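Local coordinates for protein aminopeptidase C (Lactobacillus rhamnosus, PDB 4K7C) that probably acts as a cysteine aminopeptidase of the papain-like C1 family, removing residues from the amino ends of peptides as a six-chain assembly, at residues N33-T38 against D341-D346; L76-H81 against A365-G370; N170-L175 against Y217-P222; L304-L309 against V371-G376; K338-D341 against F347-T350. All coordinates share one frame; numbering follows the deposited sequence.

Contact 1. Residues N33-T38 against D341-D346; sequences NGINAT and DLFNTD
Thr38 and Leu342 bring helix 23-39 and the short helix 339-343 to their nearest backbone approach, 8.1 Å between the two CA atoms, so the helices meet mainly through side chains. The Leu342 fork straddles one methyl: Thr38 CG2 is 3.8 Å from Leu342 CD1 and just as far from Leu342 CD2, the two side chains crossing at about a right angle. Thr38 CG2 gets there by standing anti to the backbone N, which places OG1 (chi1 -59°) beside that N. There OG1 donates to Gly34 O at 2.7 Å, at a C=O...donor angle of 159°. A serine here lacks the methyl and would probably open a gap between the two branches of Leu342. One turn earlier, Ile35 CG1 meets the ring of Phe343 at its edge, 4.1 Å from CZ, while CG of the neighbouring Leu342 lies over one ring face, toward its rim. A kinked helix thus packs on a short one ending in a Schellman motif at Asn344, at an interface where Leu175 of a second subunit packs on Phe343. The side chains meet carbon to carbon and the Thr38 hydroxyl is spent inside its own helix, so the join rests on shape and burial rather than polar bonds.

Contact 2. Residues L76-H81 against A365-G370; sequences LNTMRH and AMVLTG
Asn77 is the first residue of helix 70-87 in this segment to meet the strand: its CB packs on Val367 CG2 at 4.0 Å, while its OD1 points back to accept from Arg80. Thr78 follows with its methyl. Thr78 CG2 is 4.0 Å from Val367 CG2 and 4.1 Å from Val367 CG1, so one carbon covers both branches of the valine. The torsion (chi1 63°) sets Thr78 OG1 between the backbone N and the carbonyl carbon, where it bonds to Ala75 O and leaves CG2 to face the strand. Two residues on, Arg80 turns back along the helix and donates from NE to Asn77 OD1 at 2.7 Å with an N-H...acceptor angle of 158°; a second, weak bond from NH2 reaches the same oxygen. That grip fixes the rotation of the Asn77 amide. The guanidinium also forms a salt bridge with Glu384 of strand 377-384, which is paired to this one. His81 closes the walk: its CE1 lies 3.7 Å above the guanidinium plane, toward the rim, and its NE2 bonds to Glu384 as well, so a salt bridge and a hydrogen bond also tie helix to sheet beside the apolar contact. The arrangement fits a papain-like peptidase, whose long central helix packs against the beta sheet of the opposing half of the fold.

Contact 3. Residues N170-L175 against Y217-P222; sequences NELNGL and YTLGNP
Leu172 meets Thr218 and Leu219 where two consecutive long helices, 170-192 and 197-219, come together as an antiparallel helical hairpin: the first turn of one faces the last turn of the other. The nearest CA atoms, those of Leu172 and Thr218, are 7.3 Å apart. Leu172 is central. Its CG stands anti to the backbone N (chi1 167°), which carries both methyls across to the partner helix. Leu172 CD1 rests 3.6 Å from Thr218 OG1 and 4.2 Å from Thr218 CG2, the two side chains crossing at a slant. The other branch, Leu172 CD2, meets Leu219 CD2 at 4.1 Å, and here the chains cross at about a right angle. The hydroxyl touched by the leucine is satisfied within its own helix, since Thr218 OG1 bonds to Ile214 O; toward Leu172 it offers only van der Waals contact. The helix ends at Leu219, and Gly220 follows it with a phi of 99°, which would press a CB against the preceding carbonyl oxygen, so the backbone itself calls for glycine. Helix 96-117 flanks the same point, with Phe101 against Leu219, Lys104 against Leu172, and Asn97 ND2 bonded to Leu219 O. Toward a second subunit, Thr218 packs on Val30 and Tyr217 on Leu342 of that chain, which places the base of the hairpin between helix 96-117 of its own chain and the subunit interface.

Contact 4. Residues L304-L309 against V371-G376; sequences LAIKQL and VDLVDG
Apolar packing makes the contact, carried by Leu309, Ile306, Val371 and Leu373. Leu309 CD1 sits 4.0 Å from Val371 CG1 and equally close to Val371 CB, approaching the valine at a slant. Val371 CG1 stands between its own backbone N and carbonyl carbon (chi1 67°), which turns that branch to the helix. The same CG1 has Ile306 CG1 at 4.4 Å, a looser touch, and the reach of Ile306 ends at Leu373, with CD1 to CD2 4.2 Å. Ile306 and Leu309, one turn apart, thus share Val371, and Ile306 also reaches Leu373, two residues on along the same face of the strand. The axes of helix 304-309 and strand 371-374 pass 10.3 Å apart at 106°, so the helix lies across the strand. This is a helix packed on the sheet of the papain-like fold: helix 298-310 leads into strand 315-319, itself an antiparallel neighbour of strand 364-374, and Trp381 of strand 377-384 touches both Ile306 and Val371. Polar bonds serve the surroundings: Val371 pairs by its backbone with Ile54, and Asp372 with Thr379 and Lys380. Beyond the strand, Asp375 and Gly376 both have positive phi and turn the chain into strand 377-384, and Asp375 forms a salt bridge with Arg241 of a fourth subunit.

Contact 5. Residues K338-D341 against F347-T350; sequences KKDD and FTMT
Asp340 sets its carboxylate at the edge of the Phe347 ring, the two side chains running past each other in opposite directions, with the carboxylate and ring planes 86° apart. Asp340 CG stands beside its backbone N, anti to the carbonyl carbon (chi1 -51°), which brings the carboxylate across to the loop. Asp340 OD1 lies near the ring plane, 3.6 Å from Phe347 CD2. The other oxygen does the bonding: Phe347 N donates to Asp340 OD2 at 2.9 Å with a nearly straight N-H...acceptor angle of 169°, and it comes from well above the carboxylate plane. Water 1 also donates to Asp340 OD2, at 2.7 Å, and its second bond goes to Thr348 OG1 at 3.0 Å. One carboxylate oxygen therefore holds a backbone N directly and the next side chain through a water. A leucine in its place would probably leave Phe347 N without this acceptor and the water without its link to helix 339-343. The arrangement is a short helix whose first turn anchors the loop that follows it: Lys338 occupies the N-cap position, and the chain comes back within 6.1 Å between the CA atoms of Asp340 and Phe347. Lys339 adds its carbonyl, with O 3.8 Å from Phe347 CE2, again near the ring plane, while its side chain ends away from the loop. Thr348 OG1 has a further partner in Asp346. Thr350 is the N-cap of helix 351-356, its OG1 bonded to Glu353 N, while Leu175 of a second subunit packs on Phe347.

The five contacts form two touching pairs and one separate contact. Contacts 1 and 5, centres 10 Å apart, share Asp341 and helix 339-343; Lys339 packs on Ile35, joining them. Contacts 2 and 4, centres 16 Å apart, use successive parts of strand 364-374, and Leu309 of contact 4 reaches the backbone of Leu368 in contact 2. Contact 3 stands about 26 Å from contact 2 and 42 Å from contact 1, centre to centre. Along the chain it opens and closes before contact 4 begins, whereas contacts 1, 2 and 4 interlock. Contacts 1, 3 and 5 touch a second subunit and contact 4 a fourth, whereas contact 2 touches no other chain, consistent with a place inside the papain-like body.

Contact 1. Residues N33-T38 against D341-D346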
# COMPACT_ATOMS: atom_id res chain seq x y z
N ASN A 33 -5.36 1.51 23.90
CA ASN A 33 -4.66 2.59 23.13
C ASN A 33 -3.23 2.78 23.50
O ASN A 33 -2.46 3.39 22.70
CB ASN A 33 -5.43 3.90 23.22
CG ASN A 33 -6.89 3.73 22.80
OD1 ASN A 33 -7.22 3.54 21.63
ND2 ASN A 33 -7.78 3.77 23.77
N GLY A 34 -2.83 2.18 24.63
CA GLY A 34 -1.51 2.35 25.18
C GLY A 34 -1.37 3.68 25.91
O GLY A 34 -2.27 4.49 26.01
N ILE A 35 -0.19 3.83 26.49
CA ILE A 35 0.16 4.99 27.33
C ILE A 35 0.14 6.35 26.64
O ILE A 35 -0.56 7.27 27.07
CB ILE A 35 1.49 4.71 27.99
CG1 ILE A 35 1.30 3.57 28.98
CG2 ILE A 35 1.94 5.94 28.75
CD1 ILE A 35 2.64 3.05 29.49
N ASN A 36 0.94 6.48 25.59
CA ASN A 36 1.08 7.72 24.87
C ASN A 36 -0.22 8.26 24.33
O ASN A 36 -0.54 9.39 24.55
CB ASN A 36 2.10 7.61 23.68
CG ASN A 36 3.59 7.49 24.15
OD1 ASN A 36 3.94 7.74 25.30
ND2 ASN A 36 4.45 7.07 23.23
N ALA A 37 -0.99 7.43 23.63
CA ALA A 37 -2.20 7.88 23.04
C ALA A 37 -3.28 8.13 24.04
O ALA A 37 -4.21 8.89 23.78
CB ALA A 37 -2.66 6.86 21.99
N THR A 38 -3.16 7.54 25.24
CA THR A 38 -4.14 7.85 26.30
C THR A 38 -3.82 9.17 27.02
O THR A 38 -4.63 10.01 27.26
CB THR A 38 -4.29 6.65 27.31
OG1 THR A 38 -4.72 5.50 26.56
CG2 THR A 38 -5.31 7.06 28.37
N ASP A 341 -1.09 12.12 36.11
CA ASP A 341 -2.52 12.24 36.26
C ASP A 341 -3.23 10.95 35.88
O ASP A 341 -4.10 10.42 36.63
CB ASP A 341 -3.08 13.25 35.28
CG ASP A 341 -2.86 14.71 35.68
OD1 ASP A 341 -2.47 14.97 36.86
OD2 ASP A 341 -3.14 15.58 34.81
N LEU A 342 -2.82 10.35 34.76
CA LEU A 342 -3.45 9.12 34.25
C LEU A 342 -3.36 7.95 35.23
O LEU A 342 -4.37 7.31 35.52
CB LEU A 342 -2.76 8.66 32.97
CG LEU A 342 -3.21 7.37 32.30
CD1 LEU A 342 -4.70 7.24 32.09
CD2 LEU A 342 -2.49 7.27 30.92
N PHE A 343 -2.18 7.77 35.80
CA PHE A 343 -1.93 6.67 36.69
C PHE A 343 -2.08 6.99 38.21
O PHE A 343 -1.83 6.09 39.02
CB PHE A 343 -0.55 6.07 36.48
CG PHE A 343 -0.37 5.41 35.17
CD1 PHE A 343 -0.84 4.11 34.98
CD2 PHE A 343 0.04 6.11 34.09
CE1 PHE A 343 -0.71 3.47 33.80
CE2 PHE A 343 0.15 5.47 32.85
CZ PHE A 343 -0.19 4.15 32.71
N ASN A 344 -2.47 8.20 38.51
CA ASN A 344 -2.53 8.72 39.87
C ASN A 344 -1.26 8.40 40.61
O ASN A 344 -1.30 7.88 41.75
CB ASN A 344 -3.80 8.21 40.63
CG ASN A 344 -4.01 8.97 41.90
OD1 ASN A 344 -3.63 10.16 41.98
ND2 ASN A 344 -4.57 8.30 42.92
N THR A 345 -0.10 8.69 40.01
CA THR A 345 1.18 8.27 40.57
C THR A 345 2.14 9.41 40.25
O THR A 345 2.13 9.96 39.14
CB THR A 345 1.69 6.98 39.90
OG1 THR A 345 0.80 5.92 40.20
CG2 THR A 345 3.08 6.56 40.37
N ASP A 346 3.00 9.72 41.20
CA ASP A 346 4.00 10.77 41.00
C ASP A 346 5.22 10.13 40.38
O ASP A 346 5.81 9.21 40.94
CB ASP A 346 4.29 11.39 42.38
CG ASP A 346 5.27 12.58 42.30
OD1 ASP A 346 5.89 12.82 41.24
OD2 ASP A 346 5.37 13.30 43.29

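Contact 2. Residues L76-H81 against A365-G370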
# COMPACT_ATOMS: atom_id res chain seq x y z
N LEU A 76 27.21 19.04 10.85
CA LEU A 76 27.25 19.44 9.46
C LEU A 76 26.10 20.41 9.09
O LEU A 76 26.21 21.23 8.19
CB LEU A 76 27.26 18.20 8.54
CG LEU A 76 28.53 17.32 8.65
CD1 LEU A 76 28.41 15.98 7.91
CD2 LEU A 76 29.77 18.05 8.18
N ASN A 77 24.99 20.32 9.83
CA ASN A 77 23.91 21.25 9.64
C ASN A 77 24.37 22.68 9.96
O ASN A 77 24.13 23.60 9.19
CB ASN A 77 22.68 20.92 10.51
CG ASN A 77 21.81 19.80 9.92
OD1 ASN A 77 21.84 19.53 8.71
ND2 ASN A 77 20.98 19.16 10.80
N THR A 78 25.05 22.84 11.06
CA THR A 78 25.55 24.17 11.49
C THR A 78 26.46 24.75 10.39
O THR A 78 26.29 25.89 9.99
CB THR A 78 26.24 24.24 12.86
OG1 THR A 78 27.43 23.47 12.95
CG2 THR A 78 25.21 23.78 13.99
N MSE A 79 27.30 23.90 9.83
CA MSE A 79 28.30 24.35 8.79
C MSE A 79 27.60 24.66 7.49
O MSE A 79 27.81 25.69 6.90
CB MSE A 79 29.26 23.17 8.64
CG MSE A 79 30.17 23.06 9.81
SE MSE A 79 31.35 21.53 9.62
CE MSE A 79 31.89 21.66 11.45
N ARG A 80 26.68 23.78 7.07
CA ARG A 80 26.02 23.95 5.76
C ARG A 80 25.06 25.12 5.77
O ARG A 80 24.82 25.69 4.70
CB ARG A 80 25.27 22.69 5.31
CG ARG A 80 23.88 22.52 5.94
CD ARG A 80 23.50 21.06 5.79
NE ARG A 80 22.18 20.74 6.36
CZ ARG A 80 21.04 20.76 5.69
NH1 ARG A 80 21.02 20.97 4.38
NH2 ARG A 80 19.92 20.45 6.34
N HIS A 81 24.50 25.49 6.92
CA HIS A 81 23.65 26.73 6.90
C HIS A 81 24.55 28.00 6.65
O HIS A 81 24.13 28.94 5.99
CB HIS A 81 22.77 26.85 8.15
CG HIS A 81 21.85 25.69 8.36
ND1 HIS A 81 21.17 25.07 7.33
CD2 HIS A 81 21.51 25.03 9.49
CE1 HIS A 81 20.44 24.07 7.83
NE2 HIS A 81 20.66 24.00 9.12
N ALA A 365 21.57 14.37 19.11
CA ALA A 365 22.11 15.71 18.84
C ALA A 365 21.18 16.30 17.77
O ALA A 365 20.85 15.62 16.76
CB ALA A 365 23.55 15.63 18.25
N MSE A 366 20.84 17.56 17.96
CA MSE A 366 20.05 18.34 17.02
C MSE A 366 20.63 19.75 17.03
O MSE A 366 21.68 20.00 17.60
CB MSE A 366 18.52 18.25 17.31
CG MSE A 366 18.03 16.79 17.25
SE MSE A 366 16.11 16.65 17.71
CE MSE A 366 16.24 17.01 19.64
N VAL A 367 19.91 20.69 16.41
CA VAL A 367 20.33 22.05 16.25
C VAL A 367 19.16 23.00 16.63
O VAL A 367 18.04 22.85 16.15
CB VAL A 367 20.84 22.31 14.78
CG1 VAL A 367 21.18 23.79 14.58
CG2 VAL A 367 21.98 21.43 14.41
N LEU A 368 19.46 23.95 17.52
CA LEU A 368 18.58 25.10 17.76
C LEU A 368 18.71 26.11 16.65
O LEU A 368 19.83 26.56 16.35
CB LEU A 368 18.91 25.80 19.11
CG LEU A 368 19.00 24.76 20.25
CD1 LEU A 368 19.59 25.43 21.45
CD2 LEU A 368 17.63 24.20 20.69
N THR A 369 17.57 26.46 16.09
CA THR A 369 17.46 27.44 14.98
C THR A 369 16.50 28.59 15.22
O THR A 369 16.27 29.39 14.36
CB THR A 369 17.17 26.77 13.62
OG1 THR A 369 15.79 26.34 13.59
CG2 THR A 369 18.16 25.55 13.34
N GLY A 370 16.08 28.73 16.46
CA GLY A 370 15.07 29.74 16.82
C GLY A 370 14.74 29.58 18.29
O GLY A 370 15.05 28.55 18.92

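Contact 3. Residues N170-L175 against Y217-P222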
# COMPACT_ATOMS: atom_id res chain seq x y z
N ASN A 170 23.38 -1.10 10.60
CA ASN A 170 23.39 -2.24 11.53
C ASN A 170 24.35 -3.36 11.16
O ASN A 170 25.11 -3.83 12.00
CB ASN A 170 21.97 -2.77 11.76
CG ASN A 170 21.12 -1.83 12.64
N GLU A 171 24.36 -3.79 9.91
CA GLU A 171 25.22 -4.92 9.48
C GLU A 171 26.74 -4.54 9.54
O GLU A 171 27.60 -5.33 9.97
CB GLU A 171 24.84 -5.41 8.08
CG GLU A 171 23.41 -5.98 7.81
CD GLU A 171 22.79 -5.76 6.29
OE1 GLU A 171 23.44 -6.02 5.19
OE2 GLU A 171 21.55 -5.33 6.18
N LEU A 172 27.03 -3.31 9.16
CA LEU A 172 28.40 -2.80 9.26
C LEU A 172 28.84 -2.79 10.73
O LEU A 172 29.92 -3.23 11.03
CB LEU A 172 28.55 -1.43 8.57
CG LEU A 172 29.85 -0.62 8.87
CD1 LEU A 172 31.02 -1.45 8.39
CD2 LEU A 172 29.76 0.74 8.26
N ASN A 173 28.03 -2.24 11.64
CA ASN A 173 28.44 -2.24 13.05
C ASN A 173 28.61 -3.67 13.56
O ASN A 173 29.58 -3.95 14.30
CB ASN A 173 27.47 -1.49 13.95
CG ASN A 173 27.58 -0.01 13.72
OD1 ASN A 173 28.69 0.53 13.70
ND2 ASN A 173 26.48 0.65 13.49
N GLY A 174 27.70 -4.57 13.16
CA GLY A 174 27.83 -5.98 13.62
C GLY A 174 29.14 -6.61 13.19
O GLY A 174 29.86 -7.25 13.97
N LEU A 175 29.51 -6.44 11.93
CA LEU A 175 30.73 -7.08 11.38
C LEU A 175 31.97 -6.37 11.87
O LEU A 175 32.92 -7.03 12.28
CB LEU A 175 30.73 -7.06 9.82
CG LEU A 175 31.93 -7.72 9.14
CD1 LEU A 175 32.00 -9.20 9.53
CD2 LEU A 175 31.84 -7.48 7.61
N TYR A 217 34.56 -0.97 1.16
CA TYR A 217 33.50 -1.78 0.50
C TYR A 217 32.08 -1.31 0.91
O TYR A 217 31.16 -1.30 0.07
CB TYR A 217 33.60 -3.23 0.85
CG TYR A 217 34.63 -4.02 0.07
CD1 TYR A 217 35.64 -3.39 -0.67
CD2 TYR A 217 34.69 -5.38 0.19
CE1 TYR A 217 36.64 -4.12 -1.36
CE2 TYR A 217 35.65 -6.12 -0.51
CZ TYR A 217 36.64 -5.49 -1.24
OH TYR A 217 37.54 -6.28 -1.91
N THR A 218 31.89 -1.01 2.18
CA THR A 218 30.57 -0.57 2.68
C THR A 218 30.16 0.83 2.35
O THR A 218 29.00 1.09 2.13
CB THR A 218 30.40 -0.83 4.19
OG1 THR A 218 31.48 -0.32 4.97
CG2 THR A 218 30.26 -2.33 4.40
N LEU A 219 31.14 1.73 2.37
CA LEU A 219 30.90 3.17 2.37
C LEU A 219 31.45 3.91 1.16
O LEU A 219 30.96 5.03 0.89
CB LEU A 219 31.52 3.75 3.63
CG LEU A 219 31.00 3.21 4.98
CD1 LEU A 219 31.68 3.95 6.11
CD2 LEU A 219 29.47 3.31 5.10
N GLY A 220 32.36 3.28 0.42
CA GLY A 220 33.06 3.88 -0.75
C GLY A 220 34.47 4.39 -0.38
O GLY A 220 34.94 4.38 0.76
N ASN A 221 35.15 4.85 -1.42
CA ASN A 221 36.47 5.43 -1.26
C ASN A 221 36.34 6.89 -0.92
O ASN A 221 35.70 7.69 -1.64
CB ASN A 221 37.22 5.36 -2.56
CG ASN A 221 37.46 3.97 -3.08
OD1 ASN A 221 37.78 3.01 -2.34
ND2 ASN A 221 37.15 3.83 -4.34
N PRO A 222 37.00 7.30 0.14
CA PRO A 222 36.98 8.75 0.41
C PRO A 222 37.67 9.55 -0.63
O PRO A 222 38.80 9.18 -1.07
CB PRO A 222 37.73 8.86 1.73
CG PRO A 222 37.79 7.52 2.27
CD PRO A 222 37.83 6.56 1.10

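Contact 4. Residues L304-L309 against V371-G376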
# COMPACT_ATOMS: atom_id res chain seq x y z
N LEU A 304 23.59 31.86 27.04
CA LEU A 304 24.55 31.71 25.93
C LEU A 304 23.95 31.24 24.65
O LEU A 304 24.23 31.78 23.59
CB LEU A 304 25.67 30.74 26.31
CG LEU A 304 26.55 31.16 27.51
CD1 LEU A 304 27.39 30.07 27.98
CD2 LEU A 304 27.42 32.37 27.20
N ALA A 305 23.05 30.24 24.73
CA ALA A 305 22.35 29.82 23.54
C ALA A 305 21.55 30.91 22.89
O ALA A 305 21.58 31.06 21.67
CB ALA A 305 21.46 28.58 23.81
N ILE A 306 20.77 31.66 23.70
CA ILE A 306 20.03 32.79 23.19
C ILE A 306 20.89 33.90 22.53
O ILE A 306 20.56 34.41 21.50
CB ILE A 306 19.17 33.36 24.34
CG1 ILE A 306 18.11 32.34 24.72
CG2 ILE A 306 18.48 34.64 23.94
CD1 ILE A 306 17.45 32.59 26.10
N LYS A 307 22.02 34.21 23.16
CA LYS A 307 22.98 35.18 22.65
C LYS A 307 23.49 34.75 21.24
O LYS A 307 23.49 35.53 20.26
CB LYS A 307 24.12 35.29 23.66
CG LYS A 307 25.02 36.46 23.38
CD LYS A 307 26.05 36.62 24.49
CE LYS A 307 26.83 37.91 24.30
NZ LYS A 307 27.96 37.87 25.25
N GLN A 308 23.81 33.49 21.11
CA GLN A 308 24.27 32.94 19.84
C GLN A 308 23.14 33.00 18.77
O GLN A 308 23.35 33.44 17.61
CB GLN A 308 24.88 31.53 20.05
CG GLN A 308 25.51 30.94 18.83
CD GLN A 308 26.58 29.92 19.12
OE1 GLN A 308 27.47 30.16 19.95
NE2 GLN A 308 26.51 28.77 18.43
N LEU A 309 21.95 32.56 19.14
CA LEU A 309 20.79 32.71 18.24
C LEU A 309 20.52 34.16 17.80
O LEU A 309 20.26 34.43 16.63
CB LEU A 309 19.51 32.05 18.87
CG LEU A 309 19.65 30.52 18.99
CD1 LEU A 309 18.48 29.98 19.81
CD2 LEU A 309 19.67 29.84 17.61
N VAL A 371 14.18 30.66 18.83
CA VAL A 371 13.71 30.76 20.23
C VAL A 371 12.67 31.81 20.29
O VAL A 371 12.82 32.83 19.63
CB VAL A 371 14.88 30.98 21.26
CG1 VAL A 371 15.56 32.35 21.08
CG2 VAL A 371 14.39 30.67 22.67
N ASP A 372 11.55 31.52 20.95
CA ASP A 372 10.47 32.47 21.15
C ASP A 372 10.76 33.06 22.51
O ASP A 372 10.77 32.36 23.58
CB ASP A 372 9.10 31.77 21.18
CG ASP A 372 7.95 32.72 20.94
OD1 ASP A 372 8.13 33.72 20.23
OD2 ASP A 372 6.83 32.42 21.41
N LEU A 373 10.87 34.39 22.47
CA LEU A 373 11.09 35.17 23.71
C LEU A 373 9.85 36.03 23.99
O LEU A 373 9.46 36.85 23.15
CB LEU A 373 12.31 36.10 23.48
CG LEU A 373 13.65 35.43 23.27
CD1 LEU A 373 14.69 36.57 23.09
CD2 LEU A 373 14.07 34.50 24.38
N VAL A 374 9.21 35.80 25.12
CA VAL A 374 8.01 36.53 25.55
C VAL A 374 8.34 37.16 26.91
O VAL A 374 8.83 36.48 27.84
CB VAL A 374 6.78 35.60 25.71
CG1 VAL A 374 5.53 36.43 26.09
CG2 VAL A 374 6.45 34.87 24.41
N ASP A 375 8.14 38.47 27.00
CA ASP A 375 8.61 39.27 28.19
C ASP A 375 10.08 38.96 28.54
O ASP A 375 10.49 38.85 29.72
CB ASP A 375 7.70 39.03 29.40
CG ASP A 375 6.21 39.34 29.11
OD1 ASP A 375 5.96 40.21 28.30
OD2 ASP A 375 5.30 38.73 29.74
N GLY A 376 10.87 38.80 27.50
CA GLY A 376 12.33 38.60 27.65
C GLY A 376 12.74 37.22 28.10
O GLY A 376 13.90 37.00 28.36

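Contact 5. Residues K338-D341 against F347-T350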
# COMPACT_ATOMS: atom_id res chain seq x y z
N LYS A 338 0.31 13.59 30.16
CA LYS A 338 0.03 13.72 31.60
C LYS A 338 -0.09 12.35 32.21
O LYS A 338 -1.19 11.88 32.55
CB LYS A 338 -1.21 14.54 31.82
CG LYS A 338 -1.04 15.96 31.43
CD LYS A 338 -0.11 16.76 32.37
CE LYS A 338 -0.02 18.23 32.11
NZ LYS A 338 0.96 18.91 33.05
N LYS A 339 1.05 11.68 32.28
CA LYS A 339 1.07 10.34 32.83
C LYS A 339 0.80 10.25 34.32
O LYS A 339 0.08 9.36 34.74
CB LYS A 339 2.37 9.60 32.51
CG LYS A 339 2.57 9.42 31.04
CD LYS A 339 4.02 9.18 30.69
CE LYS A 339 4.19 8.95 29.20
NZ LYS A 339 5.64 8.94 28.85
N ASP A 340 1.30 11.21 35.09
CA ASP A 340 1.11 11.19 36.56
C ASP A 340 -0.39 11.25 36.84
O ASP A 340 -0.91 10.50 37.66
CB ASP A 340 1.84 12.34 37.28
CG ASP A 340 3.34 12.50 36.90
OD1 ASP A 340 3.72 12.42 35.68
OD2 ASP A 340 4.13 12.76 37.86
N ASP A 341 -1.09 12.12 36.11
CA ASP A 341 -2.52 12.24 36.26
C ASP A 341 -3.23 10.95 35.88
O ASP A 341 -4.10 10.42 36.63
CB ASP A 341 -3.08 13.25 35.28
CG ASP A 341 -2.86 14.71 35.68
OD1 ASP A 341 -2.47 14.97 36.86
OD2 ASP A 341 -3.14 15.58 34.81
N PHE A 347 5.64 10.65 39.21
CA PHE A 347 6.77 10.09 38.47
C PHE A 347 7.97 11.07 38.41
O PHE A 347 8.90 10.89 37.64
CB PHE A 347 6.36 9.78 37.04
CG PHE A 347 5.38 8.64 36.89
CD1 PHE A 347 5.73 7.35 37.21
CD2 PHE A 347 4.12 8.90 36.41
CE1 PHE A 347 4.81 6.33 37.06
CE2 PHE A 347 3.19 7.90 36.27
CZ PHE A 347 3.56 6.60 36.54
N THR A 348 7.93 12.10 39.25
CA THR A 348 8.95 13.19 39.30
C THR A 348 10.26 12.74 39.77
O THR A 348 10.39 12.07 40.80
CB THR A 348 8.47 14.29 40.26
OG1 THR A 348 7.21 14.75 39.82
CG2 THR A 348 9.41 15.53 40.20
N MSE A 349 11.27 13.08 38.97
CA MSE A 349 12.68 13.05 39.38
C MSE A 349 13.33 14.37 38.99
O MSE A 349 12.90 15.07 38.06
CB MSE A 349 13.44 11.93 38.70
CG MSE A 349 12.78 10.56 38.88
SE MSE A 349 13.81 9.12 38.13
CE MSE A 349 15.46 8.98 39.24
N THR A 350 14.35 14.81 39.75
CA THR A 350 15.12 15.93 39.35
C THR A 350 16.13 15.52 38.26
O THR A 350 16.43 14.36 38.05
CB THR A 350 15.96 16.49 40.56
OG1 THR A 350 16.99 15.55 40.91
CG2 THR A 350 15.08 16.88 41.82
O HOH W 1 6.20 14.33 37.07